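Local coordinates for protein putative lipase/esterase (Lactobacillus plantarum WCFS1, PDB 3BXP) that probably hydrolyses carboxylic esters as a lipase or esterase of the alpha/beta-hydrolase superfamily, its natural substrate not being established, at residues Ile151-Pro156 / Ala194-Thr199; Gln3-Thr8 / Ala20-Gln25; Val129-Glu134 / Thr188-Pro193. All blocks are in the same frame, centred on the assembly; numbering follows the deposited sequence. Where two conformers were deposited one is given.

Contact 1 of 3, residues Ile151-Pro156 / Ala194-Thr199; sequences IILGYP and AFVWQT
The indole of Trp197 carries Gly154 on one face, its CA 3.7 Å from the centroid of the five-membered ring of Trp197 and close to the ring normal, a CH-pi contact. Tyr155 turns a ring edge to the same indole: CE1 of Tyr155 lies 3.5 Å from CH2 of Trp197, and the planes stand at 80°, an offset edge-to-face pair. Trp197 comes back over the neighbouring strand because its CG sits between the backbone N and the carbonyl carbon (chi1 73°). Trp259, outside the two segments, stacks on the same indole.

The two strands run parallel, and four backbone hydrogen bonds alternate between them, ending with Tyr155 N to Trp197 O at 2.8 Å. On the face bearing Ile151, Leu153, Ala194 and Val196 the packing is tight at one point, where Ile151 CG1 is 3.4 Å from Ala194 CB; helices 118-129 and 208-219 cover that face. Tyr155, just past the end of its strand, also touches Ser117 in what looks like the nucleophile elbow. Neighbouring parallel strands joined by a beta-alpha-beta crossover, buried and with the C-terminal end of the first beside the probable nucleophile elbow, are characteristic of the alpha/beta-hydrolase core.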
ATOM      1  N   ILE B 151      -2.614  -7.983 -13.398  1.00 19.82           N
ATOM      2  CA  ILE B 151      -3.453  -8.657 -12.400  1.00 17.50           C
ATOM      3  C   ILE B 151      -3.872  -7.636 -11.355  1.00 19.34           C
ATOM      4  O   ILE B 151      -3.221  -6.601 -11.167  1.00 20.49           O
ATOM      5  CB  ILE B 151      -2.746  -9.936 -11.707  1.00 18.19           C
ATOM      6  CG1 ILE B 151      -1.653  -9.558 -10.689  1.00 18.89           C
ATOM      7  CG2 ILE B 151      -2.230 -10.899 -12.786  1.00 22.75           C
ATOM      8  CD1 ILE B 151      -1.075 -10.751  -9.889  1.00 20.36           C
ATOM      9  N   ILE B 152      -4.981  -7.956 -10.724  1.00 19.04           N
ATOM     10  CA  ILE B 152      -5.511  -7.219  -9.566  1.00 19.54           C
ATOM     11  C   ILE B 152      -5.722  -8.267  -8.494  1.00 19.10           C
ATOM     12  O   ILE B 152      -6.258  -9.340  -8.787  1.00 21.05           O
ATOM     13  CB  ILE B 152      -6.883  -6.527  -9.891  1.00 19.78           C
ATOM     14  CG1 ILE B 152      -6.690  -5.329 -10.838  1.00 18.42           C
ATOM     15  CG2 ILE B 152      -7.560  -6.064  -8.598  1.00 22.28           C
ATOM     16  CD1 ILE B 152      -7.991  -4.766 -11.397  1.00 22.76           C
ATOM     17  N   LEU B 153      -5.237  -7.967  -7.288  1.00 18.64           N
ATOM     18  CA  LEU B 153      -5.402  -8.862  -6.146  1.00 19.06           C
ATOM     19  C   LEU B 153      -6.039  -8.154  -4.989  1.00 17.75           C
ATOM     20  O   LEU B 153      -5.543  -7.123  -4.536  1.00 19.38           O
ATOM     21  CB  LEU B 153      -4.054  -9.463  -5.682  1.00 18.98           C
ATOM     22  CG  LEU B 153      -3.248 -10.276  -6.709  1.00 19.97           C
ATOM     23  CD1 LEU B 153      -1.882 -10.639  -6.117  1.00 17.30           C
ATOM     24  CD2 LEU B 153      -4.052 -11.553  -7.040  1.00 22.42           C
ATOM     25  N   GLY B 154      -7.169  -8.685  -4.524  1.00 19.03           N
ATOM     26  CA  GLY B 154      -7.807  -8.174  -3.283  1.00 18.51           C
ATOM     27  C   GLY B 154      -7.753  -9.211  -2.186  1.00 19.46           C
ATOM     28  O   GLY B 154      -8.138 -10.381  -2.392  1.00 19.59           O
ATOM     29  N   TYR B 155      -7.261  -8.788  -1.035  1.00 19.75           N
ATOM     30  CA  TYR B 155      -7.047  -9.674   0.089  1.00 20.12           C
ATOM     31  C   TYR B 155      -6.631 -11.092  -0.378  1.00 20.74           C
ATOM     32  O   TYR B 155      -7.236 -12.071   0.044  1.00 21.83           O
ATOM     33  CB  TYR B 155      -8.300  -9.736   0.988  1.00 20.69           C
ATOM     34  CG  TYR B 155      -9.638  -9.794   0.287  1.00 19.13           C
ATOM     35  CD1 TYR B 155     -10.183  -8.679  -0.276  1.00 19.50           C
ATOM     36  CD2 TYR B 155     -10.362 -10.958   0.223  1.00 18.21           C
ATOM     37  CE1 TYR B 155     -11.437  -8.709  -0.885  1.00 20.50           C
ATOM     38  CE2 TYR B 155     -11.609 -11.022  -0.399  1.00 18.90           C
ATOM     39  CZ  TYR B 155     -12.128  -9.910  -0.953  1.00 19.86           C
ATOM     40  OH  TYR B 155     -13.363  -9.942  -1.540  1.00 21.85           O
ATOM     41  N   PRO B 156      -5.538 -11.205  -1.148  1.00 20.37           N
ATOM     42  CA  PRO B 156      -5.255 -12.513  -1.707  1.00 20.48           C
ATOM     43  C   PRO B 156      -4.602 -13.451  -0.732  1.00 21.06           C
ATOM     44  O   PRO B 156      -3.803 -13.022   0.081  1.00 19.55           O
ATOM     45  CB  PRO B 156      -4.217 -12.204  -2.745  1.00 18.54           C
ATOM     46  CG  PRO B 156      -3.479 -11.037  -2.179  1.00 21.82           C
ATOM     47  CD  PRO B 156      -4.557 -10.200  -1.625  1.00 19.29           C
ATOM     48  N   ALA B 194       0.953  -5.695 -11.191  1.00 17.59           N
ATOM     49  CA  ALA B 194      -0.108  -5.990 -10.267  1.00 18.84           C
ATOM     50  C   ALA B 194      -0.546  -4.784  -9.425  1.00 19.90           C
ATOM     51  O   ALA B 194       0.243  -3.987  -8.978  1.00 21.27           O
ATOM     52  CB  ALA B 194       0.306  -7.167  -9.344  1.00 18.01           C
ATOM     53  N   PHE B 195      -1.839  -4.709  -9.243  1.00 20.35           N
ATOM     54  CA  PHE B 195      -2.465  -3.858  -8.240  1.00 17.61           C
ATOM     55  C   PHE B 195      -2.952  -4.760  -7.151  1.00 17.60           C
ATOM     56  O   PHE B 195      -3.804  -5.636  -7.343  1.00 17.96           O
ATOM     57  CB  PHE B 195      -3.627  -3.069  -8.897  1.00 17.66           C
ATOM     58  CG  PHE B 195      -4.385  -2.133  -7.957  1.00 18.87           C
ATOM     59  CD1 PHE B 195      -5.390  -2.585  -7.118  1.00 18.33           C
ATOM     60  CD2 PHE B 195      -4.122  -0.777  -7.969  1.00 20.55           C
ATOM     61  CE1 PHE B 195      -6.042  -1.735  -6.288  1.00 19.25           C
ATOM     62  CE2 PHE B 195      -4.786   0.065  -7.126  1.00 16.44           C
ATOM     63  CZ  PHE B 195      -5.759  -0.419  -6.272  1.00 19.57           C
ATOM     64  N   VAL B 196      -2.441  -4.523  -5.958  1.00 20.06           N
ATOM     65  CA  VAL B 196      -2.767  -5.329  -4.788  1.00 17.53           C
ATOM     66  C   VAL B 196      -3.393  -4.416  -3.719  1.00 18.88           C
ATOM     67  O   VAL B 196      -2.919  -3.308  -3.451  1.00 19.98           O
ATOM     68  CB  VAL B 196      -1.482  -5.995  -4.237  1.00 16.08           C
ATOM     69  CG1 VAL B 196      -1.735  -6.913  -3.049  1.00 19.53           C
ATOM     70  CG2 VAL B 196      -0.694  -6.733  -5.308  1.00 20.67           C
ATOM     71  N   TRP B 197      -4.460  -4.882  -3.119  1.00 20.15           N
ATOM     72  CA  TRP B 197      -5.087  -4.179  -1.963  1.00 17.72           C
ATOM     73  C   TRP B 197      -5.545  -5.160  -0.923  1.00 17.65           C
ATOM     74  O   TRP B 197      -5.847  -6.334  -1.208  1.00 19.03           O
ATOM     75  CB  TRP B 197      -6.228  -3.237  -2.383  1.00 17.69           C
ATOM     76  CG  TRP B 197      -7.460  -3.930  -2.788  1.00 20.01           C
ATOM     77  CD1 TRP B 197      -7.742  -4.427  -4.036  1.00 21.60           C
ATOM     78  CD2 TRP B 197      -8.591  -4.263  -1.963  1.00 21.38           C
ATOM     79  NE1 TRP B 197      -8.958  -5.019  -4.041  1.00 21.71           N
ATOM     80  CE2 TRP B 197      -9.504  -4.945  -2.778  1.00 20.52           C
ATOM     81  CE3 TRP B 197      -8.903  -4.089  -0.619  1.00 21.60           C
ATOM     82  CZ2 TRP B 197     -10.721  -5.411  -2.289  1.00 18.95           C
ATOM     83  CZ3 TRP B 197     -10.133  -4.537  -0.151  1.00 22.96           C
ATOM     84  CH2 TRP B 197     -11.014  -5.190  -0.982  1.00 20.00           C
ATOM     85  N   GLN B 198      -5.562  -4.688   0.312  1.00 19.11           N
ATOM     86  CA  GLN B 198      -6.110  -5.472   1.407  1.00 19.00           C
ATOM     87  C   GLN B 198      -6.459  -4.545   2.526  1.00 19.14           C
ATOM     88  O   GLN B 198      -6.081  -3.398   2.520  1.00 20.32           O
ATOM     89  CB  GLN B 198      -5.100  -6.522   1.871  1.00 20.73           C
ATOM     90  CG  GLN B 198      -5.609  -7.486   2.951  1.00 22.09           C
ATOM     91  CD  GLN B 198      -4.787  -8.767   3.037  1.00 21.00           C
ATOM     92  OE1 GLN B 198      -3.637  -8.814   2.593  1.00 26.02           O
ATOM     93  NE2 GLN B 198      -5.348  -9.787   3.666  1.00 25.14           N
ATOM     94  N   THR B 199      -7.166  -5.038   3.528  1.00 22.48           N
ATOM     95  CA  THR B 199      -7.323  -4.217   4.745  1.00 22.55           C
ATOM     96  C   THR B 199      -6.395  -4.649   5.836  1.00 24.61           C
ATOM     97  O   THR B 199      -6.068  -5.814   5.963  1.00 23.68           O
ATOM     98  CB  THR B 199      -8.751  -4.193   5.282  1.00 23.32           C
ATOM     99  OG1 THR B 199      -9.107  -5.493   5.782  1.00 26.35           O
ATOM    100  CG2 THR B 199      -9.723  -3.760   4.198  1.00 23.47           C
TER

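Contact 2 of 3, residues Gln3-Thr8 / Ala20-Gln25; sequences QVEQRT and AYWLDQ
Gln3 and Trp22 form a hydrogen-bonded pair of an antiparallel ladder, as do Glu5 and Ala20, with the non-hydrogen-bonded pair Val4 and Tyr21 between them. The short strand axes come within 4.8 Å, and their directions differ by 155°. Each hydrogen-bonded pair is closed by two backbone bonds; in the first, Gln3 N lies 2.9 Å from Trp22 O.

The side chains divide between the two faces of the ribbon. On one, Val4 and Tyr21 run alongside one another in the same direction, and both methyls of Val4 touch the same part of the ring, with Val4 CG2 3.9 Å from Tyr21 CD1. On the other, Glu5 reaches diagonally across the ladder to Trp22. Its CG is anti to the backbone N (chi1 177°) and the chain continues extended, bringing the carboxylate to the indole edge. There Trp22 NE1 donates to Glu5 OE1 at 2.9 Å, with 167° at the hydrogen. The acceptor lies in the indole plane and uses its anti lone pair, while the carboxylate is turned well away from the ring plane. This bond satisfies the indole N-H and holds the carboxylate at the ring edge.

Around the ribbon, Trp22 stacks on His104 and meets His67 edge-to-face, while Trp96 of helix 85-99 touches Glu5 and Ala20. Strand 2-9 is the outermost strand at this end of the sheet within the chain, and strand 16-23 joins it to strand 67-72: an N-terminal beta hairpin extending the mixed sheet of an alpha/beta-hydrolase fold.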
ATOM      1  N   GLN B   3     -24.747  -8.941 -22.586  1.00 25.76           N
ATOM      2  CA  GLN B   3     -25.276 -10.293 -22.781  1.00 26.17           C
ATOM      3  C   GLN B   3     -24.628 -11.172 -21.744  1.00 24.41           C
ATOM      4  O   GLN B   3     -23.424 -11.125 -21.560  1.00 23.64           O
ATOM      5  CB  GLN B   3     -24.955 -10.856 -24.176  1.00 29.78           C
ATOM      6  CG  GLN B   3     -25.545 -10.134 -25.398  1.00 31.76           C
ATOM      7  CD  GLN B   3     -25.029 -10.782 -26.688  1.00 41.00           C
ATOM      8  OE1 GLN B   3     -24.642 -11.954 -26.683  1.00 44.55           O
ATOM      9  NE2 GLN B   3     -24.976 -10.018 -27.770  1.00 41.33           N
ATOM     10  N   VAL B   4     -25.420 -11.984 -21.061  1.00 24.34           N
ATOM     11  CA  VAL B   4     -24.863 -12.950 -20.111  1.00 22.38           C
ATOM     12  C   VAL B   4     -24.744 -14.319 -20.823  1.00 25.28           C
ATOM     13  O   VAL B   4     -25.703 -14.774 -21.430  1.00 24.29           O
ATOM     14  CB  VAL B   4     -25.755 -13.071 -18.830  1.00 23.08           C
ATOM     15  CG1 VAL B   4     -25.108 -14.054 -17.816  1.00 21.43           C
ATOM     16  CG2 VAL B   4     -25.985 -11.686 -18.209  1.00 27.78           C
ATOM     17  N   GLU B   5     -23.583 -14.993 -20.729  1.00 21.46           N
ATOM     18  CA  GLU B   5     -23.383 -16.335 -21.320  1.00 22.23           C
ATOM     19  C   GLU B   5     -22.851 -17.263 -20.244  1.00 21.74           C
ATOM     20  O   GLU B   5     -21.803 -17.050 -19.710  1.00 25.91           O
ATOM     21  CB  GLU B   5     -22.365 -16.260 -22.461  1.00 24.70           C
ATOM     22  CG  GLU B   5     -22.053 -17.605 -23.070  1.00 25.24           C
ATOM     23  CD  GLU B   5     -21.262 -17.527 -24.347  1.00 34.06           C
ATOM     24  OE1 GLU B   5     -20.787 -16.436 -24.760  1.00 28.66           O
ATOM     25  OE2 GLU B   5     -21.109 -18.583 -24.957  1.00 26.63           O
ATOM     26  N   GLN B   6     -23.583 -18.330 -19.951  1.00 20.92           N
ATOM     27  CA  GLN B   6     -23.130 -19.350 -19.010  1.00 20.66           C
ATOM     28  C   GLN B   6     -22.555 -20.494 -19.827  1.00 18.52           C
ATOM     29  O   GLN B   6     -23.125 -20.881 -20.845  1.00 21.15           O
ATOM     30  CB  GLN B   6     -24.332 -19.939 -18.238  1.00 21.78           C
ATOM     31  CG  GLN B   6     -25.324 -18.990 -17.695  1.00 26.80           C
ATOM     32  CD  GLN B   6     -24.814 -18.285 -16.523  1.00 31.29           C
ATOM     33  OE1 GLN B   6     -23.730 -18.600 -16.012  1.00 40.15           O
ATOM     34  NE2 GLN B   6     -25.581 -17.321 -16.045  1.00 39.95           N
ATOM     35  N   ARG B   7     -21.405 -21.035 -19.417  0.70 18.63           N
ATOM     36  CA  ARG B   7     -20.844 -22.205 -20.071  0.70 21.81           C
ATOM     37  C   ARG B   7     -20.139 -23.095 -19.086  0.70 19.19           C
ATOM     38  O   ARG B   7     -19.641 -22.632 -18.054  0.70 20.76           O
ATOM     39  CB  ARG B   7     -19.768 -21.856 -21.120  0.70 24.03           C
ATOM     40  CG  ARG B   7     -20.188 -20.984 -22.315  0.70 36.00           C
ATOM     41  CD  ARG B   7     -20.888 -21.739 -23.458  0.70 42.60           C
ATOM     42  NE  ARG B   7     -20.110 -22.832 -24.032  0.70 44.14           N
ATOM     43  CZ  ARG B   7     -19.389 -22.749 -25.145  0.70 48.53           C
ATOM     44  NH1 ARG B   7     -19.318 -21.604 -25.804  0.70 50.96           N
ATOM     45  NH2 ARG B   7     -18.722 -23.811 -25.596  0.70 42.68           N
ATOM     46  N   THR B   8     -20.056 -24.371 -19.458  1.00 19.86           N
ATOM     47  CA  THR B   8     -19.229 -25.341 -18.761  1.00 17.36           C
ATOM     48  C   THR B   8     -18.133 -25.712 -19.746  1.00 22.66           C
ATOM     49  O   THR B   8     -18.409 -26.236 -20.866  1.00 23.49           O
ATOM     50  CB  THR B   8     -20.021 -26.637 -18.347  1.00 21.02           C
ATOM     51  OG1 THR B   8     -21.117 -26.269 -17.501  1.00 21.24           O
ATOM     52  CG2 THR B   8     -19.160 -27.678 -17.599  1.00 17.51           C
ATOM     53  N   ALA B  20     -19.776 -15.461 -18.629  1.00 21.77           N
ATOM     54  CA  ALA B  20     -19.288 -14.278 -19.337  1.00 21.43           C
ATOM     55  C   ALA B  20     -20.338 -13.191 -19.384  1.00 19.85           C
ATOM     56  O   ALA B  20     -21.518 -13.427 -19.596  1.00 23.51           O
ATOM     57  CB  ALA B  20     -18.846 -14.609 -20.755  1.00 20.69           C
ATOM     58  N   TYR B  21     -19.862 -12.006 -19.111  1.00 18.63           N
ATOM     59  CA  TYR B  21     -20.700 -10.810 -19.206  1.00 19.68           C
ATOM     60  C   TYR B  21     -20.105  -9.916 -20.282  1.00 19.08           C
ATOM     61  O   TYR B  21     -19.089  -9.244 -20.067  1.00 20.82           O
ATOM     62  CB  TYR B  21     -20.701 -10.094 -17.878  1.00 20.39           C
ATOM     63  CG  TYR B  21     -21.186 -10.927 -16.726  1.00 21.78           C
ATOM     64  CD1 TYR B  21     -22.543 -11.034 -16.442  1.00 28.86           C
ATOM     65  CD2 TYR B  21     -20.292 -11.611 -15.937  1.00 21.71           C
ATOM     66  CE1 TYR B  21     -22.975 -11.787 -15.366  1.00 25.75           C
ATOM     67  CE2 TYR B  21     -20.731 -12.369 -14.843  1.00 28.47           C
ATOM     68  CZ  TYR B  21     -22.075 -12.432 -14.578  1.00 30.06           C
ATOM     69  OH  TYR B  21     -22.487 -13.176 -13.502  1.00 35.99           O
ATOM     70  N   TRP B  22     -20.747  -9.971 -21.448  1.00 20.02           N
ATOM     71  CA  TRP B  22     -20.280  -9.285 -22.633  1.00 20.53           C
ATOM     72  C   TRP B  22     -20.901  -7.929 -22.709  1.00 21.91           C
ATOM     73  O   TRP B  22     -22.110  -7.791 -22.846  1.00 20.54           O
ATOM     74  CB  TRP B  22     -20.596 -10.101 -23.898  1.00 21.50           C
ATOM     75  CG  TRP B  22     -20.100 -11.459 -23.943  1.00 18.32           C
ATOM     76  CD1 TRP B  22     -20.856 -12.616 -24.043  1.00 22.22           C
ATOM     77  CD2 TRP B  22     -18.717 -11.901 -23.922  1.00 22.41           C
ATOM     78  NE1 TRP B  22     -20.037 -13.710 -24.085  1.00 22.25           N
ATOM     79  CE2 TRP B  22     -18.729 -13.315 -23.987  1.00 20.96           C
ATOM     80  CE3 TRP B  22     -17.488 -11.244 -23.838  1.00 21.74           C
ATOM     81  CZ2 TRP B  22     -17.552 -14.073 -24.001  1.00 20.00           C
ATOM     82  CZ3 TRP B  22     -16.323 -12.000 -23.813  1.00 18.49           C
ATOM     83  CH2 TRP B  22     -16.363 -13.399 -23.933  1.00 18.62           C
ATOM     84  N   LEU B  23     -20.066  -6.914 -22.600  1.00 20.26           N
ATOM     85  CA  LEU B  23     -20.556  -5.530 -22.772  1.00 20.32           C
ATOM     86  C   LEU B  23     -21.007  -5.279 -24.204  1.00 22.13           C
ATOM     87  O   LEU B  23     -20.289  -5.592 -25.143  1.00 19.71           O
ATOM     88  CB  LEU B  23     -19.452  -4.546 -22.350  1.00 21.75           C
ATOM     89  CG  LEU B  23     -19.807  -3.077 -22.160  1.00 27.53           C
ATOM     90  CD1 LEU B  23     -20.914  -2.920 -21.155  1.00 27.45           C
ATOM     91  CD2 LEU B  23     -18.534  -2.330 -21.722  1.00 26.57           C
ATOM     92  N   ASP B  24     -22.201  -4.711 -24.366  1.00 22.52           N
ATOM     93  CA  ASP B  24     -22.670  -4.271 -25.680  1.00 21.87           C
ATOM     94  C   ASP B  24     -21.836  -3.129 -26.263  1.00 18.50           C
ATOM     95  O   ASP B  24     -21.263  -2.250 -25.529  1.00 16.70           O
ATOM     96  CB  ASP B  24     -24.125  -3.761 -25.651  1.00 21.35           C
ATOM     97  CG  ASP B  24     -25.142  -4.858 -25.378  1.00 31.89           C
ATOM     98  OD1 ASP B  24     -24.807  -6.035 -25.541  1.00 30.44           O
ATOM     99  OD2 ASP B  24     -26.293  -4.509 -25.039  1.00 27.99           O
ATOM    100  N   GLN B  25     -21.793  -3.136 -27.590  1.00 17.10           N
ATOM    101  CA  GLN B  25     -21.320  -1.981 -28.376  1.00 18.35           C
ATOM    102  C   GLN B  25     -22.342  -0.864 -28.280  1.00 20.42           C
ATOM    103  O   GLN B  25     -23.514  -1.132 -28.032  1.00 22.39           O
ATOM    104  CB  GLN B  25     -21.104  -2.409 -29.826  1.00 20.83           C
ATOM    105  CG  GLN B  25     -19.954  -3.394 -30.003  1.00 21.89           C
ATOM    106  CD  GLN B  25     -18.644  -2.790 -29.644  1.00 17.79           C
ATOM    107  OE1 GLN B  25     -18.282  -1.709 -30.164  1.00 22.84           O
ATOM    108  NE2 GLN B  25     -17.900  -3.444 -28.756  1.00 19.51           N
TER

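Contact 3 of 3, residues Val129-Glu134 / Thr188-Pro193; sequences VATQPE and TPASKP
A single water stands between the polar side chains of Thr131, Gln132, Thr188 and Ser191 and bridges the two segments, which share no direct hydrogen bond. It joins two type I beta turns: Val129 to Gln132, a turn that begins on the last residue of helix 118-129, and Thr188 to Ser191, in the loop before strand 194-199. The second probably also contains an ST turn, in which Thr188 OG1 would accept from Ala190 N, though the place of that nitrogen is less certain. The contact thus joins the C-terminal end of helix 118-129 to the loop leading into strand 194-199, at the surface of an alpha/beta-hydrolase fold.

The water gives a proton to Thr131 OG1 at 2.7 Å. It is also hydrogen-bonded to Thr188 OG1 and to Ser191 OG, each 2.8 Å from the water oxygen. From Gln132 NE2 it receives a weak bond. Thr131 OG1 sits between the backbone N and the carbonyl carbon (chi1 56°) and is also bonded to Asn127 O, so this hydroxyl ties the end of the helix to the water.

Carbon atoms also meet backbone oxygens beside the water. Ala190 points its CB at the other turn, 3.2 Å from Thr131 O, and Thr131 CB rests on Ala190 O. Thr131 and Lys192 pass alongside each other, heading opposite ways, in an apolar contact with Thr131 CG2 3.9 Å from Lys192 CE. Gln132, at the N-cap position of helix 133-138, extends beyond CG and lies aslant over Thr188. An alanine in place of Gln132 would probably leave the water without its weak amide donor and open a gap beside Thr188 CG2.

The loop is further tied to helix 118-129 by Asn127 ND2, which bonds to Lys192 O. Between the two turns the amide end meets the methyl closely, Gln132 NE2 lying 3.4 Å from Thr188 CG2.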
ATOM      1  N   VAL B 129       3.844 -18.586 -12.856  1.00 21.76           N
ATOM      2  CA  VAL B 129       3.945 -19.731 -13.754  1.00 21.86           C
ATOM      3  C   VAL B 129       3.779 -19.424 -15.251  1.00 23.08           C
ATOM      4  O   VAL B 129       4.551 -19.914 -16.072  1.00 24.36           O
ATOM      5  CB  VAL B 129       2.887 -20.792 -13.355  1.00 21.90           C
ATOM      6  CG1 VAL B 129       2.819 -21.936 -14.368  1.00 24.38           C
ATOM      7  CG2 VAL B 129       3.207 -21.321 -11.981  1.00 23.06           C
ATOM      8  N   ALA B 130       2.757 -18.638 -15.585  1.00 25.39           N
ATOM      9  CA  ALA B 130       2.355 -18.390 -16.979  1.00 21.73           C
ATOM     10  C   ALA B 130       3.352 -17.481 -17.706  1.00 24.48           C
ATOM     11  O   ALA B 130       3.232 -17.330 -18.911  1.00 27.22           O
ATOM     12  CB  ALA B 130       0.900 -17.782 -17.100  1.00 25.87           C
ATOM     13  N   THR B 131       4.300 -16.894 -16.957  1.00 22.41           N
ATOM     14  CA  THR B 131       5.226 -15.888 -17.479  1.00 25.23           C
ATOM     15  C   THR B 131       6.657 -16.425 -17.459  1.00 27.43           C
ATOM     16  O   THR B 131       7.627 -15.711 -17.781  1.00 30.76           O
ATOM     17  CB  THR B 131       5.141 -14.525 -16.678  1.00 22.03           C
ATOM     18  OG1 THR B 131       5.379 -14.790 -15.304  1.00 26.45           O
ATOM     19  CG2 THR B 131       3.807 -13.779 -16.853  1.00 17.83           C
ATOM     20  N   GLN B 132       6.797 -17.699 -17.099  1.00 31.67           N
ATOM     21  CA  GLN B 132       8.099 -18.427 -17.176  1.00 31.53           C
ATOM     22  C   GLN B 132       8.011 -19.657 -18.087  1.00 32.76           C
ATOM     23  O   GLN B 132       7.279 -20.602 -17.800  1.00 29.36           O
ATOM     24  CB  GLN B 132       8.529 -18.907 -15.798  1.00 33.60           C
ATOM     25  CG  GLN B 132       8.808 -17.818 -14.862  1.00 29.88           C
ATOM     26  CD  GLN B 132       9.125 -18.297 -13.476  1.00 34.42           C
ATOM     27  OE1 GLN B 132      10.019 -19.108 -13.293  1.00 28.68           O
ATOM     28  NE2 GLN B 132       8.421 -17.766 -12.480  1.00 34.81           N
ATOM     29  N   PRO B 133       8.769 -19.657 -19.196  1.00 34.09           N
ATOM     30  CA  PRO B 133       8.599 -20.722 -20.197  1.00 34.70           C
ATOM     31  C   PRO B 133       8.717 -22.121 -19.593  1.00 30.68           C
ATOM     32  O   PRO B 133       8.012 -23.041 -19.983  1.00 33.31           O
ATOM     33  CB  PRO B 133       9.748 -20.460 -21.185  1.00 34.33           C
ATOM     34  CG  PRO B 133      10.060 -18.977 -21.007  1.00 38.02           C
ATOM     35  CD  PRO B 133       9.797 -18.671 -19.572  1.00 35.67           C
ATOM     36  N   GLU B 134       9.625 -22.265 -18.652  1.00 31.06           N
ATOM     37  CA  GLU B 134       9.917 -23.579 -18.106  1.00 28.94           C
ATOM     38  C   GLU B 134       8.693 -24.031 -17.326  1.00 29.96           C
ATOM     39  O   GLU B 134       8.291 -25.189 -17.425  1.00 26.74           O
ATOM     40  CB  GLU B 134      11.142 -23.541 -17.188  1.00 31.38           C
ATOM     41  N   THR B 188       9.162 -13.210 -10.890  1.00 22.00           N
ATOM     42  CA  THR B 188      10.394 -12.901 -11.642  1.00 23.56           C
ATOM     43  C   THR B 188      10.132 -11.574 -12.393  1.00 24.13           C
ATOM     44  O   THR B 188       9.040 -11.041 -12.355  1.00 23.88           O
ATOM     45  CB  THR B 188      10.759 -13.991 -12.685  1.00 22.37           C
ATOM     46  OG1 THR B 188       9.842 -13.931 -13.793  1.00 23.51           O
ATOM     47  CG2 THR B 188      10.773 -15.413 -12.056  1.00 23.45           C
ATOM     48  N   PRO B 189      11.162 -11.005 -13.001  1.00 24.43           N
ATOM     49  CA  PRO B 189      10.913  -9.766 -13.720  1.00 24.72           C
ATOM     50  C   PRO B 189       9.910  -9.931 -14.855  1.00 25.46           C
ATOM     51  O   PRO B 189       9.434  -8.929 -15.399  1.00 26.46           O
ATOM     52  CB  PRO B 189      12.318  -9.416 -14.236  1.00 26.47           C
ATOM     53  CG  PRO B 189      13.183  -9.939 -13.149  1.00 25.37           C
ATOM     54  CD  PRO B 189      12.599 -11.274 -12.870  1.00 22.35           C
ATOM     55  N   ALA B 190       9.590 -11.170 -15.202  1.00 25.51           N
ATOM     56  CA  ALA B 190       8.617 -11.476 -16.273  1.00 25.55           C
ATOM     57  C   ALA B 190       7.154 -11.421 -15.800  1.00 26.03           C
ATOM     58  O   ALA B 190       6.227 -11.461 -16.612  1.00 25.03           O
ATOM     59  CB  ALA B 190       8.907 -12.865 -16.877  1.00 26.54           C
ATOM     60  N   SER B 191       6.948 -11.404 -14.485  1.00 22.09           N
ATOM     61  CA  SER B 191       5.599 -11.375 -13.916  1.00 19.75           C
ATOM     62  C   SER B 191       4.904 -10.109 -14.441  1.00 21.99           C
ATOM     63  O   SER B 191       5.554  -9.069 -14.568  1.00 22.54           O
ATOM     64  CB  SER B 191       5.618 -11.362 -12.384  1.00 19.91           C
ATOM     65  OG  SER B 191       6.084 -12.601 -11.871  1.00 22.37           O
ATOM     66  N   LYS B 192       3.607 -10.168 -14.742  1.00 19.66           N
ATOM     67  CA  LYS B 192       2.909  -8.958 -15.250  1.00 18.84           C
ATOM     68  C   LYS B 192       2.613  -8.038 -14.066  1.00 18.84           C
ATOM     69  O   LYS B 192       2.562  -8.467 -12.914  1.00 20.07           O
ATOM     70  CB  LYS B 192       1.590  -9.295 -15.934  1.00 19.00           C
ATOM     71  CG  LYS B 192       1.673 -10.263 -17.083  1.00 20.90           C
ATOM     72  CD  LYS B 192       2.625  -9.778 -18.167  1.00 24.41           C
ATOM     73  CE  LYS B 192       2.778 -10.873 -19.257  1.00 29.63           C
ATOM     74  NZ  LYS B 192       3.561 -10.406 -20.439  1.00 34.34           N
ATOM     75  N   PRO B 193       2.418  -6.745 -14.337  1.00 20.17           N
ATOM     76  CA  PRO B 193       2.133  -5.779 -13.288  1.00 19.12           C
ATOM     77  C   PRO B 193       0.897  -6.143 -12.436  1.00 18.62           C
ATOM     78  O   PRO B 193      -0.089  -6.717 -12.909  1.00 18.84           O
ATOM     79  CB  PRO B 193       1.883  -4.485 -14.082  1.00 20.36           C
ATOM     80  CG  PRO B 193       2.720  -4.645 -15.255  1.00 19.13           C
ATOM     81  CD  PRO B 193       2.533  -6.094 -15.640  1.00 18.25           C
TER
HETATM   82  O   HOH W   1       7.241 -14.747 -13.285  1.00 23.72           O

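Overall arrangement
From the N terminus, contact 2 comes first, closing a short hairpin loop at one margin of the sheet before either of the others begins. Contacts 1 and 3 follow and cross: the chain passes through 129-134, then 151-156, then 188-193 and directly on into 194-199, so each closes a long loop that overlaps the other's. They also touch, Ile151 N lying 2.9 Å from Pro193 O in a probable hydrogen bond that continues the strand pairing toward the surface turns. Contacts 1 and 2 reach the same sheet on opposite sides of the chain's centre, their centres 25 Å apart. Contacts 1 and 3 join two adjacent parallel strands toward the other margin to the loop before 194-199.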